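Local coordinates for RV1873 (Mycobacterium tuberculosis, PDB 2JEK), which is of unknown function but folds as an all-helical right-handed superhelix and belongs to the DUF1810 family, at residues 26-31 against 79-84; 36-41 against 99-104. All blocks are in the same frame, centred on the assembly; numbering follows the deposited sequence.

Contact 1: 26-31 against 79-84; sequences EELRAG and HECTGL
Cys-81 and Leu-84 of helix 74-87 pack on Leu-28 and Arg-29 in the last turn of helix 21-29, a helix-helix contact of the right-handed superhelix in which a leucine-cysteine apolar patch is flanked by water bridges. Glu-80 is linked to 26-31 through water alone: water 2 donates to its OE2 at 2.7 Å and accepts from Arg-29 NH2 at 2.9 Å, lying at the edge of the guanidinium group and in its plane. The opposite charges, NH2 of Arg-29 and OE2 of Glu-80, stay 4.6 Å apart with this water joining them; OE1 of Glu-80 is taken by the hydroxyl of Tyr-21. One residue on, Cys-81 offers its CB to Leu-28 CD1 at 3.7 Å, with SG touching the same methyl. Leu-84 points toward helix 21-29. Its CB lies 3.9 Å from Leu-28 CB, while its CD2 methyl meets Arg-29 CG at 3.8 Å, where the two side chains cross at an angle and the arginine runs extended from CG to NE. At the backbone, water 1 lies 2.8 Å from Leu-84 O and 2.9 Å from Leu-28 O. Helix 21-29 finishes just beyond, in a Schellman motif with Gly-31 at positive phi. Leu-28 also packs on Trp-37 and Phe-97, whereas Thr-82, pointing away from 26-31, meets helix 120-129.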
ATOM      1  N   GLU A  26     -10.314 -11.608  -1.312  1.00 11.17           N
ATOM      2  CA  GLU A  26     -11.705 -11.726  -1.739  1.00 11.31           C
ATOM      3  C   GLU A  26     -12.364 -10.356  -1.881  1.00 11.15           C
ATOM      4  O   GLU A  26     -13.090 -10.111  -2.843  1.00 11.68           O
ATOM      5  CB  GLU A  26     -12.509 -12.634  -0.798  1.00 12.00           C
ATOM      6  CG  GLU A  26     -11.955 -14.069  -0.654  1.00 14.84           C
ATOM      7  CD  GLU A  26     -12.262 -14.978  -1.842  1.00 19.72           C
ATOM      8  OE1 GLU A  26     -12.829 -14.500  -2.844  1.00 16.69           O
ATOM      9  OE2 GLU A  26     -11.932 -16.184  -1.762  1.00 23.11           O
ATOM     10  N   GLU A  27     -12.087  -9.451  -0.945  1.00  9.95           N
ATOM     11  CA  GLU A  27     -12.642  -8.100  -0.981  1.00 10.26           C
ATOM     12  C   GLU A  27     -12.138  -7.321  -2.188  1.00 10.43           C
ATOM     13  O   GLU A  27     -12.911  -6.622  -2.855  1.00 12.35           O
ATOM     14  CB  GLU A  27     -12.316  -7.363   0.324  1.00  8.97           C
ATOM     15  CG  GLU A  27     -13.194  -7.860   1.449  1.00  9.05           C
ATOM     16  CD  GLU A  27     -12.746  -7.450   2.816  1.00 11.14           C
ATOM     17  OE1 GLU A  27     -12.070  -6.405   2.954  1.00 10.14           O
ATOM     18  OE2 GLU A  27     -13.114  -8.175   3.766  1.00 12.40           O
ATOM     19  N   LEU A  28     -10.844  -7.440  -2.473  1.00 10.97           N
ATOM     20  CA  LEU A  28     -10.281  -6.744  -3.622  1.00 11.22           C
ATOM     21  C   LEU A  28     -10.721  -7.375  -4.945  1.00 12.61           C
ATOM     22  O   LEU A  28     -10.985  -6.644  -5.902  1.00 14.31           O
ATOM     23  CB  LEU A  28      -8.760  -6.654  -3.512  1.00 10.74           C
ATOM     24  CG  LEU A  28      -8.231  -5.864  -2.308  1.00  9.27           C
ATOM     25  CD1 LEU A  28      -6.702  -5.880  -2.346  1.00 10.06           C
ATOM     26  CD2 LEU A  28      -8.773  -4.423  -2.248  1.00 12.16           C
ATOM     27  N   ARG A  29     -10.808  -8.712  -4.993  1.00 13.64           N
ATOM     28  CA  ARG A  29     -11.385  -9.410  -6.161  1.00 14.95           C
ATOM     29  C   ARG A  29     -12.801  -8.916  -6.461  1.00 16.01           C
ATOM     30  O   ARG A  29     -13.179  -8.789  -7.629  1.00 17.14           O
ATOM     31  CB  ARG A  29     -11.405 -10.932  -5.962  1.00 14.90           C
ATOM     32  CG  ARG A  29     -10.057 -11.620  -6.128  1.00 15.06           C
ATOM     33  CD  ARG A  29     -10.140 -13.138  -5.946  1.00 15.99           C
ATOM     34  NE  ARG A  29      -8.822 -13.773  -6.061  1.00 16.30           N
ATOM     35  CZ  ARG A  29      -8.576 -15.062  -5.831  1.00 18.96           C
ATOM     36  NH1 ARG A  29      -9.560 -15.884  -5.466  1.00 22.77           N
ATOM     37  NH2 ARG A  29      -7.337 -15.538  -5.961  1.00 20.49           N
ATOM     38  N   ALA A  30     -13.575  -8.651  -5.408  1.00 16.15           N
ATOM     39  CA  ALA A  30     -14.967  -8.198  -5.540  1.00 16.48           C
ATOM     40  C   ALA A  30     -15.095  -6.683  -5.744  1.00 16.71           C
ATOM     41  O   ALA A  30     -16.189  -6.170  -6.002  1.00 18.12           O
ATOM     42  CB  ALA A  30     -15.794  -8.648  -4.331  1.00 17.48           C
ATOM     43  N   GLY A  31     -13.990  -5.958  -5.600  1.00 15.08           N
ATOM     44  CA  GLY A  31     -13.986  -4.516  -5.812  1.00 14.57           C
ATOM     45  C   GLY A  31     -14.452  -3.619  -4.668  1.00 14.24           C
ATOM     46  O   GLY A  31     -14.836  -2.466  -4.889  1.00 14.31           O
ATOM     47  N   HIS A  79       2.007  -6.702  -4.978  1.00  7.38           N
ATOM     48  CA  HIS A  79       1.708  -6.642  -6.403  1.00  7.43           C
ATOM     49  C   HIS A  79       0.355  -7.295  -6.695  1.00  8.17           C
ATOM     50  O   HIS A  79      -0.418  -6.805  -7.532  1.00  9.33           O
ATOM     51  CB  HIS A  79       2.803  -7.315  -7.222  1.00  8.52           C
ATOM     52  CG  HIS A  79       4.087  -6.548  -7.259  1.00  8.15           C
ATOM     53  ND1 HIS A  79       4.250  -5.413  -8.020  1.00 12.24           N
ATOM     54  CD2 HIS A  79       5.281  -6.779  -6.667  1.00 11.97           C
ATOM     55  CE1 HIS A  79       5.487  -4.968  -7.887  1.00 13.38           C
ATOM     56  NE2 HIS A  79       6.133  -5.778  -7.069  1.00 15.29           N
ATOM     57  N   GLU A  80       0.060  -8.402  -6.009  1.00  8.86           N
ATOM     58  CA  GLU A  80      -1.251  -9.035  -6.168  1.00  9.96           C
ATOM     59  C   GLU A  80      -2.375  -8.065  -5.824  1.00  8.90           C
ATOM     60  O   GLU A  80      -3.334  -7.911  -6.584  1.00  9.85           O
ATOM     61  CB  GLU A  80      -1.362 -10.296  -5.301  1.00  9.87           C
ATOM     62  CG  GLU A  80      -2.801 -10.785  -5.102  1.00 11.32           C
ATOM     63  CD  GLU A  80      -2.876 -12.139  -4.427  1.00 12.05           C
ATOM     64  OE1 GLU A  80      -2.128 -12.363  -3.447  1.00 14.13           O
ATOM     65  OE2 GLU A  80      -3.703 -12.969  -4.865  1.00 16.61           O
ATOM     66  N   CYS A  81      -2.238  -7.385  -4.689  1.00  7.56           N
ATOM     67  CA  CYS A  81      -3.300  -6.509  -4.205  1.00  7.94           C
ATOM     68  C   CYS A  81      -3.434  -5.295  -5.094  1.00  7.69           C
ATOM     69  O   CYS A  81      -4.537  -4.859  -5.377  1.00  8.08           O
ATOM     70  CB  CYS A  81      -3.020  -6.109  -2.759  1.00  7.92           C
ATOM     71  SG  CYS A  81      -3.252  -7.463  -1.582  1.00  8.02           S
ATOM     72  N   THR A  82      -2.309  -4.745  -5.533  1.00  7.70           N
ATOM     73  CA  THR A  82      -2.323  -3.617  -6.469  1.00  7.14           C
ATOM     74  C   THR A  82      -2.999  -4.019  -7.783  1.00  8.46           C
ATOM     75  O   THR A  82      -3.846  -3.281  -8.297  1.00  8.96           O
ATOM     76  CB  THR A  82      -0.884  -3.136  -6.719  1.00  7.89           C
ATOM     77  OG1 THR A  82      -0.316  -2.727  -5.469  1.00  8.17           O
ATOM     78  CG2 THR A  82      -0.828  -1.965  -7.709  1.00  7.99           C
ATOM     79  N   GLY A  83      -2.628  -5.192  -8.302  1.00  9.60           N
ATOM     80  CA  GLY A  83      -3.198  -5.699  -9.551  1.00 10.51           C
ATOM     81  C   GLY A  83      -4.698  -5.922  -9.489  1.00 10.18           C
ATOM     82  O   GLY A  83      -5.434  -5.605 -10.451  1.00 10.30           O
ATOM     83  N   LEU A  84      -5.173  -6.441  -8.353  1.00 10.25           N
ATOM     84  CA  LEU A  84      -6.617  -6.623  -8.142  1.00  9.67           C
ATOM     85  C   LEU A  84      -7.375  -5.302  -8.208  1.00 10.40           C
ATOM     86  O   LEU A  84      -8.448  -5.219  -8.814  1.00 11.09           O
ATOM     87  CB  LEU A  84      -6.898  -7.341  -6.814  1.00 10.22           C
ATOM     88  CG  LEU A  84      -6.472  -8.808  -6.769  1.00 12.13           C
ATOM     89  CD1 LEU A  84      -6.581  -9.347  -5.347  1.00 13.40           C
ATOM     90  CD2 LEU A  84      -7.313  -9.630  -7.750  1.00 13.32           C
TER
HETATM   91  O   HOH W   1     -10.454  -7.142  -8.741  1.00 18.63           O
HETATM   92  O   HOH W   2      -5.967 -13.018  -6.387  1.00 15.78           O

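Contact 2: 36-41 against 99-104. With GOL (glycerol), chain D.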
ATOM      1  N   HIS A  36     -10.654  -4.470   8.341  1.00 14.02           N
ATOM      2  CA  HIS A  36      -9.781  -3.535   9.036  1.00 15.24           C
ATOM      3  C   HIS A  36      -8.337  -3.944   8.842  1.00 14.80           C
ATOM      4  O   HIS A  36      -7.739  -4.594   9.713  1.00 16.05           O
ATOM      5  CB  HIS A  36     -10.101  -3.531  10.534  1.00 17.30           C
ATOM      6  CG  HIS A  36     -11.532  -3.232  10.845  1.00 20.15           C
ATOM      7  ND1 HIS A  36     -12.189  -2.125  10.353  1.00 27.42           N
ATOM      8  CD2 HIS A  36     -12.433  -3.897  11.608  1.00 26.25           C
ATOM      9  CE1 HIS A  36     -13.434  -2.122  10.797  1.00 25.24           C
ATOM     10  NE2 HIS A  36     -13.605  -3.183  11.563  1.00 27.57           N
ATOM     11  N   TRP A  37      -7.768  -3.565   7.700  1.00 12.06           N
ATOM     12  CA  TRP A  37      -6.448  -4.073   7.348  1.00  9.96           C
ATOM     13  C   TRP A  37      -5.569  -3.140   6.519  1.00  8.61           C
ATOM     14  O   TRP A  37      -4.500  -3.553   6.087  1.00  8.34           O
ATOM     15  CB  TRP A  37      -6.564  -5.433   6.644  1.00  9.57           C
ATOM     16  CG  TRP A  37      -7.630  -5.565   5.564  1.00  9.26           C
ATOM     17  CD1 TRP A  37      -8.777  -6.310   5.640  1.00  9.98           C
ATOM     18  CD2 TRP A  37      -7.613  -4.997   4.241  1.00  8.81           C
ATOM     19  NE1 TRP A  37      -9.474  -6.235   4.459  1.00  9.85           N
ATOM     20  CE2 TRP A  37      -8.790  -5.430   3.586  1.00  8.36           C
ATOM     21  CE3 TRP A  37      -6.723  -4.158   3.550  1.00  8.70           C
ATOM     22  CZ2 TRP A  37      -9.093  -5.062   2.267  1.00  8.74           C
ATOM     23  CZ3 TRP A  37      -7.024  -3.795   2.236  1.00  9.23           C
ATOM     24  CH2 TRP A  37      -8.205  -4.248   1.613  1.00  9.70           C
ATOM     25  N   MET A  38      -5.989  -1.900   6.302  1.00  7.39           N
ATOM     26  CA  MET A  38      -5.242  -1.052   5.378  1.00  7.14           C
ATOM     27  C   MET A  38      -3.756  -0.912   5.721  1.00  7.51           C
ATOM     28  O   MET A  38      -2.897  -0.982   4.846  1.00  7.63           O
ATOM     29  CB  MET A  38      -5.877   0.335   5.241  1.00  7.37           C
ATOM     30  CG  MET A  38      -5.468   1.056   3.973  1.00  8.51           C
ATOM     31  SD  MET A  38      -6.121   0.238   2.509  1.00  8.94           S
ATOM     32  CE  MET A  38      -5.515   1.343   1.226  1.00  8.91           C
ATOM     33  N   TRP A  39      -3.456  -0.693   6.999  1.00  7.81           N
ATOM     34  CA  TRP A  39      -2.118  -0.308   7.439  1.00  7.78           C
ATOM     35  C   TRP A  39      -1.057  -1.320   7.058  1.00  6.75           C
ATOM     36  O   TRP A  39       0.093  -0.951   6.810  1.00  7.46           O
ATOM     37  CB  TRP A  39      -2.052  -0.061   8.953  1.00  8.87           C
ATOM     38  CG  TRP A  39      -3.284   0.551   9.544  1.00  9.81           C
ATOM     39  CD1 TRP A  39      -3.523   1.885   9.781  1.00 13.01           C
ATOM     40  CD2 TRP A  39      -4.449  -0.151   9.988  1.00 10.56           C
ATOM     41  NE1 TRP A  39      -4.770   2.042  10.332  1.00 11.21           N
ATOM     42  CE2 TRP A  39      -5.359   0.814  10.470  1.00 12.39           C
ATOM     43  CE3 TRP A  39      -4.814  -1.503  10.022  1.00 12.19           C
ATOM     44  CZ2 TRP A  39      -6.615   0.466  10.982  1.00 13.31           C
ATOM     45  CZ3 TRP A  39      -6.066  -1.849  10.529  1.00 12.74           C
ATOM     46  CH2 TRP A  39      -6.949  -0.865  11.002  1.00 13.46           C
ATOM     47  N   PHE A  40      -1.439  -2.594   7.017  1.00  6.68           N
ATOM     48  CA  PHE A  40      -0.458  -3.660   6.829  1.00  6.11           C
ATOM     49  C   PHE A  40      -0.648  -4.445   5.523  1.00  6.52           C
ATOM     50  O   PHE A  40       0.033  -5.437   5.293  1.00  7.31           O
ATOM     51  CB  PHE A  40      -0.384  -4.571   8.070  1.00  6.87           C
ATOM     52  CG  PHE A  40      -1.707  -5.107   8.530  1.00  7.96           C
ATOM     53  CD1 PHE A  40      -2.322  -6.167   7.863  1.00  8.89           C
ATOM     54  CD2 PHE A  40      -2.345  -4.553   9.642  1.00  9.42           C
ATOM     55  CE1 PHE A  40      -3.540  -6.671   8.293  1.00  9.56           C
ATOM     56  CE2 PHE A  40      -3.563  -5.065  10.092  1.00  9.70           C
ATOM     57  CZ  PHE A  40      -4.161  -6.121   9.403  1.00  9.37           C
ATOM     58  N   VAL A  41      -1.569  -3.969   4.674  1.00  6.71           N
ATOM     59  CA  VAL A  41      -1.774  -4.505   3.313  1.00  6.26           C
ATOM     60  C   VAL A  41      -1.237  -3.517   2.255  1.00  6.52           C
ATOM     61  O   VAL A  41      -0.594  -3.937   1.288  1.00  6.39           O
ATOM     62  CB  VAL A  41      -3.272  -4.831   3.056  1.00  7.02           C
ATOM     63  CG1 VAL A  41      -3.541  -5.178   1.578  1.00  7.77           C
ATOM     64  CG2 VAL A  41      -3.712  -5.983   3.948  1.00  7.59           C
ATOM     65  N   PRO A  99     -13.002   6.793   2.075  1.00 15.73           N
ATOM     66  CA  PRO A  99     -12.084   7.645   2.840  1.00 15.81           C
ATOM     67  C   PRO A  99     -12.028   7.184   4.301  1.00 15.92           C
ATOM     68  O   PRO A  99     -13.052   6.742   4.837  1.00 16.08           O
ATOM     69  CB  PRO A  99     -12.720   9.036   2.730  1.00 17.23           C
ATOM     70  CG  PRO A  99     -13.456   8.988   1.439  1.00 18.11           C
ATOM     71  CD  PRO A  99     -13.997   7.590   1.331  1.00 16.38           C
ATOM     72  N   PRO A 100     -10.848   7.266   4.948  1.00 15.03           N
ATOM     73  CA  PRO A 100      -9.605   7.862   4.466  1.00 14.42           C
ATOM     74  C   PRO A 100      -8.687   6.869   3.754  1.00 12.93           C
ATOM     75  O   PRO A 100      -7.525   7.191   3.484  1.00 11.39           O
ATOM     76  CB  PRO A 100      -8.956   8.337   5.768  1.00 15.51           C
ATOM     77  CG  PRO A 100      -9.316   7.252   6.743  1.00 17.85           C
ATOM     78  CD  PRO A 100     -10.686   6.738   6.319  1.00 16.79           C
ATOM     79  N   ASP A 101      -9.195   5.678   3.452  1.00 10.80           N
ATOM     80  CA  ASP A 101      -8.347   4.659   2.845  1.00 10.04           C
ATOM     81  C   ASP A 101      -7.933   4.999   1.423  1.00  9.84           C
ATOM     82  O   ASP A 101      -6.922   4.492   0.946  1.00  8.91           O
ATOM     83  CB  ASP A 101      -9.029   3.294   2.881  1.00  9.81           C
ATOM     84  CG  ASP A 101      -9.061   2.699   4.267  1.00 11.52           C
ATOM     85  OD1 ASP A 101      -8.202   3.056   5.092  1.00 14.33           O
ATOM     86  OD2 ASP A 101      -9.962   1.881   4.525  1.00 16.21           O
ATOM     87  N   ASP A 102      -8.681   5.864   0.750  1.00  8.56           N
ATOM     88  CA  ASP A 102      -8.274   6.321  -0.582  1.00  9.59           C
ATOM     89  C   ASP A 102      -6.942   7.075  -0.512  1.00  9.87           C
ATOM     90  O   ASP A 102      -6.049   6.893  -1.372  1.00  9.64           O
ATOM     91  CB  ASP A 102      -9.382   7.150  -1.258  1.00 10.75           C
ATOM     92  CG  ASP A 102      -9.749   8.407  -0.483  1.00 15.20           C
ATOM     93  OD1 ASP A 102      -9.721   8.401   0.762  1.00 15.87           O
ATOM     94  OD2 ASP A 102     -10.073   9.428  -1.136  1.00 23.54           O
ATOM     95  N   LEU A 103      -6.775   7.887   0.529  1.00  9.61           N
ATOM     96  CA  LEU A 103      -5.532   8.624   0.706  1.00 10.07           C
ATOM     97  C   LEU A 103      -4.411   7.685   1.132  1.00  9.22           C
ATOM     98  O   LEU A 103      -3.266   7.823   0.680  1.00  9.14           O
ATOM     99  CB  LEU A 103      -5.705   9.745   1.730  1.00 12.29           C
ATOM    100  CG  LEU A 103      -6.819  10.760   1.446  1.00 17.87           C
ATOM    101  CD1 LEU A 103      -6.834  11.872   2.494  1.00 24.74           C
ATOM    102  CD2 LEU A 103      -6.699  11.342   0.039  1.00 23.15           C
ATOM    103  N   LYS A 104      -4.736   6.727   1.999  1.00  8.01           N
ATOM    104  CA  LYS A 104      -3.758   5.725   2.402  1.00  8.18           C
ATOM    105  C   LYS A 104      -3.208   4.971   1.189  1.00  7.77           C
ATOM    106  O   LYS A 104      -1.996   4.747   1.087  1.00  7.53           O
ATOM    107  CB  LYS A 104      -4.369   4.752   3.411  1.00  9.05           C
ATOM    108  CG  LYS A 104      -4.554   5.345   4.803  1.00 10.67           C
ATOM    109  CD  LYS A 104      -4.949   4.263   5.811  1.00 14.74           C
ATOM    110  CE  LYS A 104      -5.120   4.820   7.221  1.00 16.59           C
ATOM    111  NZ  LYS A 104      -3.837   5.318   7.775  1.00 18.26           N
TER
HETATM  112  C1  GOL D1148      -3.924   7.484  11.759  1.00 32.96           C
HETATM  113  O1  GOL D1148      -4.183   8.847  11.521  1.00 35.93           O
HETATM  114  C2  GOL D1148      -4.881   6.646  10.924  1.00 35.80           C
HETATM  115  O2  GOL D1148      -4.165   5.632  10.272  1.00 35.31           O
HETATM  116  C3  GOL D1148      -5.931   5.986  11.809  1.00 38.74           C
HETATM  117  O3  GOL D1148      -6.504   4.903  11.105  1.00 39.65           O
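A mixed apolar and polar side-chain contact joins the short, weakly bonded helix 38-41 to the first turn of helix 101-115 in this all-helical right-handed superhelix; no direct hydrogen bond crosses it. Pro-100, preceded by a cis peptide bond, occupies the N-cap position of the longer helix. Met-38 carries the apolar part. Its CG stands anti to the backbone N (chi1 -159°), and the chain runs alongside both Asp-101 and Lys-104, in the opposite direction to each. That CG lies 3.7 Å from Lys-104 CD and 3.6 Å from Asp-101 OD1. The bend at chi2 takes Met-38 CE on to Asp-101 O at 3.5 Å. Asp-101 thus lays one carboxylate oxygen against the methionine methylenes, while its OD2 makes a salt bridge with Lys-33. Phe-97 packs against Met-38 as well. Farther out, Lys-104 NZ comes obliquely to the Trp-39 ring, 4.0 Å from CD1. A glycerol, probably from the crystallisation liquor, lies by the polar ends of these two side chains. Lys-104 NZ turns toward it through the bend at chi4 (-66°), but its 2.5 Å approach to glycerol O2 is suspiciously short and the details of that bond are doubtful. Trp-39 NE1 gives a weak but nearly straight bond to glycerol O3, 3.4 Å long with an N-H...O angle of 171°.

How the contacts relate
From the N terminus the chain passes first through 26-31 and then 36-41, so helices 21-29 and 38-41 are consecutive. Contact 1 closes when helix 74-87 returns to helix 21-29, across 47 intervening residues; contact 2 closes later, when the start of helix 101-115 reaches 36-41, across 57. The two loops cross rather than nest, because their segments alternate along the sequence. With centres about 13 Å apart, the contacts also touch directly: Glu-27 OE1 lies 3.0 Å from Trp-37 NE1, a probable hydrogen bond, and Cys-81 SG packs on Val-41 CG1. Together they tie helices 21-29 and 38-41 near the N terminus to helices 74-87 and 101-115 further along.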